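Local coordinates for protein argonaute (Aquifex aeolicus, PDB 1YVU) that uses short single-stranded DNA guides to recognise complementary RNA and cleaves the target strand with the help of divalent metal ions, at residues 513-519 with 531-537; 568-572 with 678-683; 597-603 with 640-644; 625-629 with 656-660; 664-668 with 702-706. One frame throughout, in Å; residues are numbered along the deposited sequence.

Contact 1. Residues 513-519 with 531-537; sequences VNAVAFT and YYLTSYP
Tyr536 N and Ala515 O share a nearly straight hydrogen bond of 2.6 Å, and the pairs Ala517–Thr534 and Thr519–Tyr532 are bonded in both directions, with Ala517 N 2.8 Å from Thr534 O and Tyr532 N 2.7 Å from Thr519 O. Residues 513-519 and 531-537 are thereby zipped into an antiparallel beta hairpin of the RNase H-like PIWI domain. Toward its open end the grip slackens: Ala515 N reaches Tyr536 O, and Ser535 OG reaches Asn514 OD1, only through weak bonds. On the face carrying Val516, Phe518 and Leu533, Val516 CG1 meets Leu533 CD1 at 3.7 Å. With CG opposite its own backbone N (chi1 -172°), Phe518 presents its ring edge to the face of Tyr531 in an offset edge-to-face pair, centroids 5.8 Å apart. An alanine in place of Phe518 would probably open a gap beside Leu533 CB and take from the Tyr531 face the ring edge that now meets it. On the other face, Ala517 CB abuts the edge of the Tyr536 ring. Strand 497-505 hydrogen-bonds to 513-519 and strand 697-700 to 531-537; helix 682-690 covers Val516 and Phe518, while helix 542-557 packs on Thr519, Tyr532 and Tyr536.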
# COMPACT_ATOMS: atom_id res chain seq x y z
N VAL A 513 -14.43 -1.63 15.48
CA VAL A 513 -14.96 -0.47 16.18
C VAL A 513 -15.41 0.61 15.17
O VAL A 513 -16.59 0.71 14.84
CB VAL A 513 -13.88 0.06 17.17
CG1 VAL A 513 -14.33 1.37 17.86
CG2 VAL A 513 -13.59 -1.01 18.20
N ASN A 514 -14.46 1.41 14.69
CA ASN A 514 -14.75 2.46 13.73
C ASN A 514 -14.28 2.04 12.33
O ASN A 514 -13.35 1.23 12.19
CB ASN A 514 -14.11 3.79 14.17
CG ASN A 514 -14.63 5.01 13.39
OD1 ASN A 514 -15.66 4.95 12.70
ND2 ASN A 514 -13.91 6.13 13.51
N ALA A 515 -14.99 2.56 11.32
CA ALA A 515 -14.75 2.32 9.89
C ALA A 515 -15.23 3.48 9.04
O ALA A 515 -16.25 4.09 9.32
CB ALA A 515 -15.46 1.04 9.42
N VAL A 516 -14.46 3.77 8.00
CA VAL A 516 -14.76 4.84 7.05
C VAL A 516 -14.68 4.23 5.64
O VAL A 516 -13.72 3.50 5.33
CB VAL A 516 -13.73 6.02 7.16
CG1 VAL A 516 -14.01 7.08 6.12
CG2 VAL A 516 -13.76 6.66 8.56
N ALA A 517 -15.67 4.56 4.80
CA ALA A 517 -15.73 4.10 3.40
C ALA A 517 -15.69 5.29 2.47
O ALA A 517 -16.47 6.24 2.65
CB ALA A 517 -17.00 3.31 3.13
N PHE A 518 -14.80 5.25 1.48
CA PHE A 518 -14.74 6.31 0.50
C PHE A 518 -14.91 5.81 -0.94
O PHE A 518 -13.97 5.31 -1.57
CB PHE A 518 -13.48 7.17 0.65
CG PHE A 518 -13.45 8.41 -0.23
CD1 PHE A 518 -14.60 9.23 -0.37
CD2 PHE A 518 -12.28 8.77 -0.92
CE1 PHE A 518 -14.59 10.38 -1.18
CE2 PHE A 518 -12.26 9.93 -1.74
CZ PHE A 518 -13.44 10.73 -1.85
N THR A 519 -16.10 6.09 -1.48
CA THR A 519 -16.50 5.71 -2.84
C THR A 519 -16.44 6.89 -3.81
O THR A 519 -16.72 8.05 -3.44
CB THR A 519 -17.91 5.04 -2.82
OG1 THR A 519 -17.86 3.91 -1.93
CG2 THR A 519 -18.34 4.56 -4.20
N TYR A 531 -19.00 11.35 -5.21
CA TYR A 531 -18.18 10.62 -4.23
C TYR A 531 -19.06 10.43 -3.01
O TYR A 531 -20.04 11.17 -2.82
CB TYR A 531 -16.85 11.31 -3.83
CG TYR A 531 -16.89 12.68 -3.13
CD1 TYR A 531 -17.28 12.83 -1.77
CD2 TYR A 531 -16.48 13.83 -3.82
CE1 TYR A 531 -17.27 14.11 -1.12
CE2 TYR A 531 -16.45 15.11 -3.18
CZ TYR A 531 -16.85 15.25 -1.84
OH TYR A 531 -16.79 16.50 -1.26
N TYR A 532 -18.68 9.49 -2.16
CA TYR A 532 -19.43 9.25 -0.94
C TYR A 532 -18.48 8.81 0.17
O TYR A 532 -17.84 7.76 0.11
CB TYR A 532 -20.58 8.26 -1.15
CG TYR A 532 -21.60 8.22 -0.04
CD1 TYR A 532 -22.39 9.36 0.31
CD2 TYR A 532 -21.80 7.03 0.69
CE1 TYR A 532 -23.36 9.30 1.37
CE2 TYR A 532 -22.76 6.96 1.74
CZ TYR A 532 -23.53 8.08 2.08
OH TYR A 532 -24.41 7.97 3.14
N LEU A 533 -18.41 9.67 1.16
CA LEU A 533 -17.55 9.46 2.30
C LEU A 533 -18.41 9.32 3.55
O LEU A 533 -19.12 10.25 3.90
CB LEU A 533 -16.61 10.65 2.39
CG LEU A 533 -15.50 10.76 3.42
CD1 LEU A 533 -14.66 9.51 3.47
CD2 LEU A 533 -14.64 11.98 3.08
N THR A 534 -18.39 8.14 4.17
CA THR A 534 -19.17 7.89 5.37
C THR A 534 -18.35 7.16 6.39
O THR A 534 -17.56 6.27 6.04
CB THR A 534 -20.36 6.94 5.12
OG1 THR A 534 -20.90 7.16 3.83
CG2 THR A 534 -21.48 7.12 6.15
N SER A 535 -18.59 7.51 7.65
CA SER A 535 -17.97 6.84 8.79
C SER A 535 -19.09 5.89 9.22
O SER A 535 -20.27 6.25 9.16
CB SER A 535 -17.67 7.82 9.91
OG SER A 535 -16.63 7.36 10.77
N TYR A 536 -18.73 4.67 9.58
CA TYR A 536 -19.70 3.67 9.97
C TYR A 536 -19.49 3.17 11.41
O TYR A 536 -18.33 3.07 11.85
CB TYR A 536 -19.63 2.49 8.99
CG TYR A 536 -20.26 2.73 7.63
CD1 TYR A 536 -19.46 2.96 6.50
CD2 TYR A 536 -21.66 2.74 7.48
CE1 TYR A 536 -20.04 3.20 5.25
CE2 TYR A 536 -22.27 2.98 6.24
CZ TYR A 536 -21.46 3.20 5.13
OH TYR A 536 -22.07 3.37 3.92
N PRO A 537 -20.59 2.86 12.15
CA PRO A 537 -20.56 2.37 13.57
C PRO A 537 -19.99 0.94 13.75
O PRO A 537 -19.44 0.35 12.82
CB PRO A 537 -22.05 2.40 13.97
CG PRO A 537 -22.64 3.44 13.11
CD PRO A 537 -21.99 3.17 11.78

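Contact 2. Residues 568-572 with 678-683; sequences VHRDG and TVHYSD. With CA (calcium ion), chain B.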
# COMPACT_ATOMS: atom_id res chain seq x y z
N VAL A 568 -15.57 -1.98 -10.63
CA VAL A 568 -15.20 -1.57 -9.30
C VAL A 568 -13.73 -1.75 -9.13
O VAL A 568 -13.18 -2.77 -9.51
CB VAL A 568 -15.93 -2.40 -8.19
CG1 VAL A 568 -15.50 -1.95 -6.77
CG2 VAL A 568 -17.44 -2.27 -8.35
N HIS A 569 -13.08 -0.73 -8.59
CA HIS A 569 -11.64 -0.77 -8.31
C HIS A 569 -11.55 -0.69 -6.82
O HIS A 569 -12.16 0.19 -6.19
CB HIS A 569 -10.91 0.44 -8.89
CG HIS A 569 -10.88 0.49 -10.38
ND1 HIS A 569 -10.24 1.51 -11.07
CD2 HIS A 569 -11.40 -0.33 -11.32
CE1 HIS A 569 -10.37 1.30 -12.36
NE2 HIS A 569 -11.06 0.19 -12.55
N ARG A 570 -10.84 -1.66 -6.26
CA ARG A 570 -10.65 -1.73 -4.82
C ARG A 570 -9.23 -1.34 -4.56
O ARG A 570 -8.30 -1.93 -5.13
CB ARG A 570 -10.93 -3.13 -4.30
CG ARG A 570 -10.76 -3.27 -2.80
CD ARG A 570 -11.75 -2.43 -2.03
NE ARG A 570 -11.67 -2.67 -0.59
CZ ARG A 570 -10.72 -2.19 0.20
NH1 ARG A 570 -9.74 -1.42 -0.30
NH2 ARG A 570 -10.80 -2.42 1.51
N ASP A 571 -9.06 -0.37 -3.67
CA ASP A 571 -7.76 0.14 -3.30
C ASP A 571 -6.92 -0.95 -2.67
O ASP A 571 -5.71 -1.03 -2.86
CB ASP A 571 -7.96 1.32 -2.36
CG ASP A 571 -6.65 1.97 -1.90
OD1 ASP A 571 -5.99 1.42 -0.97
OD2 ASP A 571 -6.31 3.06 -2.44
N GLY A 572 -7.57 -1.85 -1.95
CA GLY A 572 -6.78 -2.88 -1.34
C GLY A 572 -7.13 -4.19 -1.95
O GLY A 572 -7.46 -4.28 -3.13
N THR A 678 -9.94 6.60 -9.76
CA THR A 678 -10.90 5.84 -8.94
C THR A 678 -10.38 5.43 -7.55
O THR A 678 -11.17 5.24 -6.60
CB THR A 678 -11.42 4.60 -9.71
OG1 THR A 678 -10.32 3.86 -10.25
CG2 THR A 678 -12.29 5.03 -10.84
N VAL A 679 -9.05 5.27 -7.45
CA VAL A 679 -8.42 4.91 -6.17
C VAL A 679 -7.34 5.85 -5.70
O VAL A 679 -6.91 5.76 -4.56
CB VAL A 679 -7.90 3.45 -6.11
CG1 VAL A 679 -9.07 2.49 -6.07
CG2 VAL A 679 -6.96 3.16 -7.26
N HIS A 680 -6.93 6.80 -6.54
CA HIS A 680 -5.91 7.75 -6.14
C HIS A 680 -6.42 8.57 -4.99
O HIS A 680 -7.52 9.11 -5.03
CB HIS A 680 -5.53 8.67 -7.27
CG HIS A 680 -4.56 9.74 -6.85
ND1 HIS A 680 -4.92 11.07 -6.81
CD2 HIS A 680 -3.27 9.68 -6.48
CE1 HIS A 680 -3.88 11.79 -6.44
NE2 HIS A 680 -2.86 10.97 -6.24
N TYR A 681 -5.61 8.55 -3.93
CA TYR A 681 -5.87 9.22 -2.66
C TYR A 681 -6.94 8.57 -1.77
O TYR A 681 -7.16 9.01 -0.64
CB TYR A 681 -6.19 10.71 -2.87
CG TYR A 681 -5.16 11.63 -2.31
CD1 TYR A 681 -3.79 11.48 -2.65
CD2 TYR A 681 -5.52 12.63 -1.40
CE1 TYR A 681 -2.81 12.31 -2.09
CE2 TYR A 681 -4.56 13.47 -0.83
CZ TYR A 681 -3.19 13.31 -1.17
OH TYR A 681 -2.23 14.13 -0.57
N SER A 682 -7.59 7.50 -2.27
CA SER A 682 -8.63 6.83 -1.50
C SER A 682 -8.20 6.26 -0.15
O SER A 682 -8.93 6.42 0.84
CB SER A 682 -9.37 5.78 -2.33
OG SER A 682 -10.24 6.41 -3.23
N ASP A 683 -6.98 5.70 -0.09
CA ASP A 683 -6.49 5.14 1.16
C ASP A 683 -6.01 6.20 2.15
O ASP A 683 -6.04 5.97 3.36
CB ASP A 683 -5.40 4.10 0.92
CG ASP A 683 -5.23 3.13 2.09
OD1 ASP A 683 -4.23 3.29 2.83
OD2 ASP A 683 -6.07 2.21 2.27
CA CA B . -7.03 0.04 3.14
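Asp571 lays its carboxylate against the CB of Asp683, with OD1 3.3 Å from that carbon. The two side chains meet at about a right angle, yet their carboxylate planes are only 8° apart, and Asp571 OD1 also stands 3.3 Å from Asp683 OD2 with no bond between them. Asp683 OD2 binds the calcium ion at 2.5 Å; Asp502 also binds it, while Asp683 OD1 forms a salt bridge with Lys687. Val679 packs against His569 and Asp571, its CG1 3.9 Å from His569 CB and 4.0 Å from Asp571 CB. His569 ND1 meets Thr678 OG1 near the ring plane, in a hydrogen bond whose very short modelled length is doubtful. Within 678-683, Ser682 N bonds to Val679 O as helix 682-690 begins. Both aspartates are probably catalytic, as in related enzymes. Bringing their oxygens together with Asp502 makes an acidic pocket suited to divalent cations, consistent with cleavage by two metal ions, although the bound calcium does not itself support it.

Contact 3. Residues 597-603 with 640-644; sequences EIIKRNN and PIKVR
Asn603 ND2 spans two carbonyls at the end of an antiparallel strand pair in the PIWI domain, donating to Pro640 O at 2.9 Å and, within its own segment, to Ile599 O at 2.6 Å. The first bond lies in the carbonyl plane on a lone pair of Pro640 O; the second comes from above the plane of the Ile599 carbonyl, which also accepts Lys642 N at 2.8 Å. With CG set opposite the carbonyl carbon (chi1 -64°), the Asn603 amide reaches toward the other strand, its OD1 3.3 Å from Lys642 CB. An alanine at Asn603 would probably leave Pro640 O without this donor and the turn after Ile599 less firmly tied to the neighbouring strand. Along the strands, Ile599 with Lys642 and Glu597 with Arg644 are hydrogen-bonded pairs. Glu597 and Arg644 also run side by side in the same direction, carboxylate and guanidinium planes perpendicular; Glu597 OE2 and Arg644 NH1 form a salt bridge of 3.3 Å, and Arg573 gives Glu597 a long, weak second ion pair. Strand 592-599 bonds through Ile598 to Arg570 on one side, whereas 641-645, in the PIWI box, is hydrogen-bonded on its other side to 624-627. Ile598 and Ile641 cross, CG2 of the former 3.7 Å from CD1 of the latter.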
# COMPACT_ATOMS: atom_id res chain seq x y z
N GLU A 597 -9.03 -5.64 -7.87
CA GLU A 597 -8.23 -5.38 -6.68
C GLU A 597 -7.07 -4.55 -7.27
O GLU A 597 -6.65 -4.83 -8.40
CB GLU A 597 -7.60 -6.68 -6.17
CG GLU A 597 -8.31 -7.50 -5.12
CD GLU A 597 -7.49 -8.77 -4.74
OE1 GLU A 597 -6.39 -8.96 -5.31
OE2 GLU A 597 -7.94 -9.58 -3.88
N ILE A 598 -6.61 -3.51 -6.56
CA ILE A 598 -5.47 -2.72 -7.06
C ILE A 598 -4.39 -2.70 -5.99
O ILE A 598 -4.46 -1.96 -5.03
CB ILE A 598 -5.86 -1.28 -7.56
CG1 ILE A 598 -6.65 -1.40 -8.88
CG2 ILE A 598 -4.61 -0.43 -7.82
CD1 ILE A 598 -7.19 -0.12 -9.38
N ILE A 599 -3.39 -3.56 -6.18
CA ILE A 599 -2.29 -3.72 -5.23
C ILE A 599 -1.09 -2.88 -5.63
O ILE A 599 -0.42 -3.17 -6.63
CB ILE A 599 -1.89 -5.24 -5.10
CG1 ILE A 599 -2.96 -6.02 -4.34
CG2 ILE A 599 -0.56 -5.42 -4.33
CD1 ILE A 599 -4.11 -6.46 -5.14
N LYS A 600 -0.80 -1.87 -4.80
CA LYS A 600 0.32 -0.95 -5.04
C LYS A 600 1.62 -1.32 -4.35
O LYS A 600 2.70 -1.01 -4.86
CB LYS A 600 -0.07 0.50 -4.72
CG LYS A 600 -0.87 0.74 -3.47
CD LYS A 600 -2.36 0.73 -3.73
CE LYS A 600 -3.10 0.75 -2.40
NZ LYS A 600 -2.90 2.02 -1.61
N ARG A 601 1.50 -2.03 -3.23
CA ARG A 601 2.64 -2.46 -2.42
C ARG A 601 3.21 -3.88 -2.70
O ARG A 601 2.46 -4.81 -2.97
CB ARG A 601 2.28 -2.32 -0.93
CG ARG A 601 2.85 -1.07 -0.22
CD ARG A 601 2.16 -0.80 1.13
NE ARG A 601 0.82 -0.23 0.95
CZ ARG A 601 -0.01 0.16 1.92
NH1 ARG A 601 0.32 0.03 3.20
NH2 ARG A 601 -1.18 0.70 1.61
N ASN A 602 4.54 -3.99 -2.66
CA ASN A 602 5.35 -5.21 -2.82
C ASN A 602 5.23 -6.06 -4.11
O ASN A 602 5.37 -7.30 -4.11
CB ASN A 602 5.24 -6.08 -1.56
CG ASN A 602 5.42 -5.28 -0.28
OD1 ASN A 602 6.26 -4.38 -0.20
ND2 ASN A 602 4.61 -5.59 0.72
N ASN A 603 5.11 -5.34 -5.22
CA ASN A 603 4.96 -5.93 -6.53
C ASN A 603 6.29 -6.14 -7.25
O ASN A 603 7.33 -5.65 -6.79
CB ASN A 603 4.06 -5.00 -7.35
CG ASN A 603 2.67 -4.91 -6.80
OD1 ASN A 603 2.05 -5.92 -6.42
ND2 ASN A 603 2.17 -3.69 -6.72
N PRO A 640 5.34 -0.66 -9.85
CA PRO A 640 4.29 -1.14 -10.76
C PRO A 640 3.14 -1.65 -9.92
O PRO A 640 3.36 -2.16 -8.82
CB PRO A 640 4.96 -2.33 -11.46
CG PRO A 640 6.39 -2.14 -11.23
CD PRO A 640 6.46 -1.62 -9.85
N ILE A 641 1.91 -1.49 -10.39
CA ILE A 641 0.77 -2.00 -9.62
C ILE A 641 0.35 -3.40 -10.11
O ILE A 641 0.74 -3.84 -11.20
CB ILE A 641 -0.45 -1.02 -9.62
CG1 ILE A 641 -1.19 -1.06 -10.96
CG2 ILE A 641 0.01 0.41 -9.26
CD1 ILE A 641 -2.56 -0.46 -10.93
N LYS A 642 -0.35 -4.13 -9.25
CA LYS A 642 -0.83 -5.46 -9.62
C LYS A 642 -2.32 -5.35 -9.59
O LYS A 642 -2.91 -4.98 -8.58
CB LYS A 642 -0.32 -6.54 -8.67
CG LYS A 642 -0.97 -7.91 -8.84
CD LYS A 642 -0.34 -8.95 -7.93
CE LYS A 642 -1.40 -9.95 -7.47
NZ LYS A 642 -0.80 -11.21 -6.92
N VAL A 643 -2.91 -5.55 -10.77
CA VAL A 643 -4.36 -5.49 -11.01
C VAL A 643 -4.84 -6.93 -11.06
O VAL A 643 -4.25 -7.74 -11.76
CB VAL A 643 -4.69 -4.84 -12.38
CG1 VAL A 643 -6.19 -4.88 -12.64
CG2 VAL A 643 -4.15 -3.43 -12.46
N ARG A 644 -5.89 -7.25 -10.30
CA ARG A 644 -6.43 -8.59 -10.28
C ARG A 644 -7.91 -8.57 -10.63
O ARG A 644 -8.65 -7.74 -10.12
CB ARG A 644 -6.20 -9.24 -8.91
CG ARG A 644 -6.61 -10.73 -8.85
CD ARG A 644 -6.55 -11.30 -7.45
NE ARG A 644 -7.42 -12.47 -7.33
CZ ARG A 644 -7.76 -13.05 -6.18
NH1 ARG A 644 -7.30 -12.59 -5.01
NH2 ARG A 644 -8.58 -14.09 -6.20

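Contact 4. Residues 625-629 with 656-660; sequences VILAT and CSQIL
Strand 624-627 of the PIWI box is covered by helix 652-661 in an alpha-on-beta packing layer of the RNase H-like domain, through side chains of Val625, Leu627, Thr629, Cys656, Ile659 and Leu660. The axes of 625-627 and 656-660 approach to 11.1 Å and run at 24° to each other, so the helix lies nearly along the strand here. Cys656, Ile659 and Leu660 line one side of the helix, where Leu660 N bonds to Cys656 O at 3.0 Å. No hydrogen bond crosses the contact, which is mainly apolar packing. Leu627 is its central residue. Extended away from its backbone N (chi1 -173°), it sends CD2 into the helix surface, where that methyl sits 3.9 Å from Cys656 CB and 4.0 Å from Ile659 CG2, with Leu660 CG a little farther off. Ile659 CG2 is shared, for it also meets Thr629 CG2 at 4.1 Å. The hydroxyl of Thr629 is engaged with Lys674 O, which leaves its methyl to serve the packing. The end of Leu660 reaches the residues after the strand, its CD2 resting against Ala628 O and Thr629 CA. Around the contact, Phe617 of the preceding strand backs Val625 and Leu627, and Val643 of the following one touches Ile659. Cys656 SG lies against the branched end of Val625, 4.0 Å from CB and equally far from CG1 and CG2.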
# COMPACT_ATOMS: atom_id res chain seq x y z
N VAL A 625 -2.28 -8.99 -13.52
CA VAL A 625 -1.28 -8.34 -14.39
C VAL A 625 -0.44 -7.36 -13.59
O VAL A 625 -0.98 -6.53 -12.85
CB VAL A 625 -2.00 -7.46 -15.50
CG1 VAL A 625 -1.01 -6.61 -16.30
CG2 VAL A 625 -2.80 -8.31 -16.43
N ILE A 626 0.87 -7.41 -13.82
CA ILE A 626 1.81 -6.49 -13.17
C ILE A 626 1.88 -5.41 -14.24
O ILE A 626 2.24 -5.67 -15.38
CB ILE A 626 3.14 -7.15 -12.91
CG1 ILE A 626 2.91 -8.27 -11.91
CG2 ILE A 626 4.14 -6.15 -12.35
CD1 ILE A 626 3.80 -9.48 -12.15
N LEU A 627 1.48 -4.21 -13.86
CA LEU A 627 1.36 -3.11 -14.79
C LEU A 627 2.11 -1.84 -14.45
O LEU A 627 2.04 -1.35 -13.32
CB LEU A 627 -0.14 -2.79 -14.92
CG LEU A 627 -0.62 -1.78 -15.94
CD1 LEU A 627 -0.28 -2.33 -17.32
CD2 LEU A 627 -2.13 -1.47 -15.80
N ALA A 628 2.69 -1.23 -15.48
CA ALA A 628 3.38 0.04 -15.31
C ALA A 628 2.36 1.14 -15.64
O ALA A 628 1.97 1.30 -16.81
CB ALA A 628 4.52 0.10 -16.23
N THR A 629 1.93 1.87 -14.60
CA THR A 629 0.95 2.94 -14.72
C THR A 629 1.44 4.34 -15.02
O THR A 629 0.62 5.24 -15.26
CB THR A 629 0.17 3.07 -13.46
OG1 THR A 629 1.05 2.91 -12.33
CG2 THR A 629 -0.94 2.06 -13.44
N CYS A 656 -7.23 -3.01 -17.84
CA CYS A 656 -5.94 -2.39 -17.59
C CYS A 656 -5.81 -1.09 -18.36
O CYS A 656 -5.33 -0.10 -17.81
CB CYS A 656 -4.79 -3.32 -17.97
SG CYS A 656 -4.52 -4.72 -16.85
N SER A 657 -6.30 -1.09 -19.60
CA SER A 657 -6.29 0.09 -20.46
C SER A 657 -7.15 1.22 -19.86
O SER A 657 -6.78 2.39 -19.90
CB SER A 657 -6.79 -0.29 -21.87
OG SER A 657 -7.31 0.81 -22.59
N GLN A 658 -8.27 0.84 -19.24
CA GLN A 658 -9.18 1.79 -18.61
C GLN A 658 -8.56 2.39 -17.34
O GLN A 658 -8.87 3.49 -16.95
CB GLN A 658 -10.47 1.09 -18.22
CG GLN A 658 -11.11 0.30 -19.33
CD GLN A 658 -12.31 -0.50 -18.90
OE1 GLN A 658 -12.39 -1.03 -17.78
NE2 GLN A 658 -13.29 -0.59 -19.80
N ILE A 659 -7.69 1.61 -16.69
CA ILE A 659 -7.00 2.03 -15.48
C ILE A 659 -6.01 3.09 -15.88
O ILE A 659 -5.96 4.16 -15.28
CB ILE A 659 -6.32 0.81 -14.85
CG1 ILE A 659 -7.24 0.26 -13.80
CG2 ILE A 659 -4.87 1.10 -14.32
CD1 ILE A 659 -6.90 -1.10 -13.44
N LEU A 660 -5.27 2.76 -16.95
CA LEU A 660 -4.25 3.61 -17.55
C LEU A 660 -4.83 4.91 -18.05
O LEU A 660 -4.22 5.96 -17.88
CB LEU A 660 -3.61 2.90 -18.71
CG LEU A 660 -2.53 1.91 -18.37
CD1 LEU A 660 -2.12 1.17 -19.61
CD2 LEU A 660 -1.37 2.68 -17.82

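Contact 5. Residues 664-668 with 702-706; sequences LMNYS and IMYWL
Met703 and Leu706, the first and last residues of a type I beta turn at the C-terminus of the chain, both direct their side chains at the backbone bend around Asn666 and Tyr667. Met703, modelled as selenomethionine, makes a Met-aromatic contact: its SE approaches the edge of the Tyr667 ring in plane, 3.9 Å from CE1 and 5.3 Å from the ring centroid, at 89° to the ring normal. A bend at chi3 (71°) then turns the terminal CE back to Met665 O, 3.4 Å away. Leu706 straddles the next carbonyl, with both CD1 and CD2 at 3.8 Å from Asn666 O, while CD1 also borders the Tyr667 ring edge near CD1 of the tyrosine. The ring's position is fixed further by its OH, which bonds to Tyr486 O, and Asn666 ND2 donates to Thr663 O. Helix 466-480 packs against both Tyr667 and Leu706 through Ala479. Because no hydrogen bond passes between 664-668 and 702-706, the C-terminal turn is probably held here by van der Waals packing and the Met-aromatic contact, in which sulfur would take the place of selenium in the natural protein, with two backbone carbonyls resting on methyl groups.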
# COMPACT_ATOMS: atom_id res chain seq x y z
N LEU A 664 -5.09 9.75 -16.00
CA LEU A 664 -5.18 11.07 -16.60
C LEU A 664 -6.33 11.90 -16.06
O LEU A 664 -6.47 13.08 -16.38
CB LEU A 664 -5.31 10.95 -18.13
CG LEU A 664 -4.44 9.96 -18.89
CD1 LEU A 664 -4.62 10.24 -20.35
CD2 LEU A 664 -2.97 10.01 -18.50
N MSE A 665 -7.17 11.27 -15.25
CA MSE A 665 -8.28 11.97 -14.64
C MSE A 665 -7.86 12.55 -13.32
O MSE A 665 -8.69 13.02 -12.55
CB MSE A 665 -9.51 11.09 -14.51
CG MSE A 665 -10.18 10.83 -15.83
SE MSE A 665 -10.14 12.40 -16.98
CE MSE A 665 -11.81 13.09 -16.55
N ASN A 666 -6.56 12.55 -13.08
CA ASN A 666 -5.97 13.10 -11.87
C ASN A 666 -5.40 14.49 -12.11
O ASN A 666 -4.85 15.11 -11.21
CB ASN A 666 -4.90 12.16 -11.35
CG ASN A 666 -5.49 10.95 -10.73
OD1 ASN A 666 -6.33 11.07 -9.84
ND2 ASN A 666 -5.08 9.76 -11.19
N TYR A 667 -5.51 14.91 -13.37
CA TYR A 667 -5.13 16.22 -13.88
C TYR A 667 -3.80 16.76 -13.40
O TYR A 667 -3.69 17.89 -12.93
CB TYR A 667 -6.24 17.23 -13.58
CG TYR A 667 -7.60 16.80 -14.05
CD1 TYR A 667 -8.49 16.15 -13.18
CD2 TYR A 667 -8.00 17.03 -15.36
CE1 TYR A 667 -9.77 15.75 -13.61
CE2 TYR A 667 -9.28 16.63 -15.81
CZ TYR A 667 -10.15 16.00 -14.92
OH TYR A 667 -11.43 15.69 -15.30
N SER A 668 -2.78 15.92 -13.48
CA SER A 668 -1.44 16.30 -13.07
C SER A 668 -0.56 15.96 -14.26
O SER A 668 0.02 14.87 -14.34
CB SER A 668 -1.06 15.52 -11.82
OG SER A 668 0.25 15.85 -11.40
N ILE A 702 -16.90 17.12 -6.37
CA ILE A 702 -15.66 17.90 -6.46
C ILE A 702 -14.47 17.01 -6.14
O ILE A 702 -14.55 16.17 -5.24
CB ILE A 702 -15.71 19.08 -5.40
CG1 ILE A 702 -16.84 20.05 -5.71
CG2 ILE A 702 -14.46 19.88 -5.37
CD1 ILE A 702 -17.55 20.51 -4.46
N MSE A 703 -13.39 17.16 -6.89
CA MSE A 703 -12.19 16.38 -6.59
C MSE A 703 -11.32 17.26 -5.67
O MSE A 703 -10.24 17.73 -6.08
CB MSE A 703 -11.48 15.96 -7.88
CG MSE A 703 -12.28 15.01 -8.76
SE MSE A 703 -11.36 14.23 -10.34
CE MSE A 703 -10.12 13.01 -9.44
N TYR A 704 -11.76 17.42 -4.42
CA TYR A 704 -11.07 18.30 -3.45
C TYR A 704 -9.67 17.91 -2.93
O TYR A 704 -8.96 18.75 -2.31
CB TYR A 704 -12.00 18.66 -2.27
CG TYR A 704 -12.26 17.52 -1.33
CD1 TYR A 704 -11.40 17.27 -0.24
CD2 TYR A 704 -13.34 16.63 -1.54
CE1 TYR A 704 -11.59 16.19 0.61
CE2 TYR A 704 -13.54 15.53 -0.69
CZ TYR A 704 -12.66 15.32 0.38
OH TYR A 704 -12.84 14.27 1.24
N TRP A 705 -9.30 16.65 -3.15
CA TRP A 705 -8.03 16.12 -2.68
C TRP A 705 -6.78 16.44 -3.52
O TRP A 705 -5.66 16.51 -3.01
CB TRP A 705 -8.19 14.61 -2.49
CG TRP A 705 -8.87 13.89 -3.65
CD1 TRP A 705 -8.26 13.35 -4.75
CD2 TRP A 705 -10.27 13.68 -3.85
NE1 TRP A 705 -9.18 12.82 -5.61
CE2 TRP A 705 -10.43 13.01 -5.09
CE3 TRP A 705 -11.42 14.00 -3.09
CZ2 TRP A 705 -11.70 12.64 -5.61
CZ3 TRP A 705 -12.72 13.63 -3.62
CH2 TRP A 705 -12.83 12.96 -4.88
N LEU A 706 -7.02 16.75 -4.79
CA LEU A 706 -5.96 17.02 -5.75
C LEU A 706 -4.98 18.15 -5.43
O LEU A 706 -3.87 18.19 -5.99
CB LEU A 706 -6.54 17.19 -7.15
CG LEU A 706 -7.24 15.94 -7.68
CD1 LEU A 706 -7.81 16.22 -9.05
CD2 LEU A 706 -6.28 14.74 -7.72

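In the fold
Contact 2 lies at the metal site, and the other four spread from it through the PIWI domain. Contact 3 is closest, with centres 11 Å apart, and Arg570 O probably accepts a hydrogen bond from Ile598 N at 2.7 Å. Strand 641-645 of contact 3 pairs in turn with 624-627 of contact 4, the two centres 10 Å apart, where Val643 O lies 2.9 Å from Val625 N. Contact 4 also returns to contact 2, Ile659 CG1 touching His569 CE1 at 3.6 Å. Contact 1, centred 14 Å from contact 2, packs on it through Phe518 CD2 and Ser682 OG, and the Phe518 ring lies about 6 Å from the Asp502 side chain. Trp705 links contact 5 to both contacts 1 and 2.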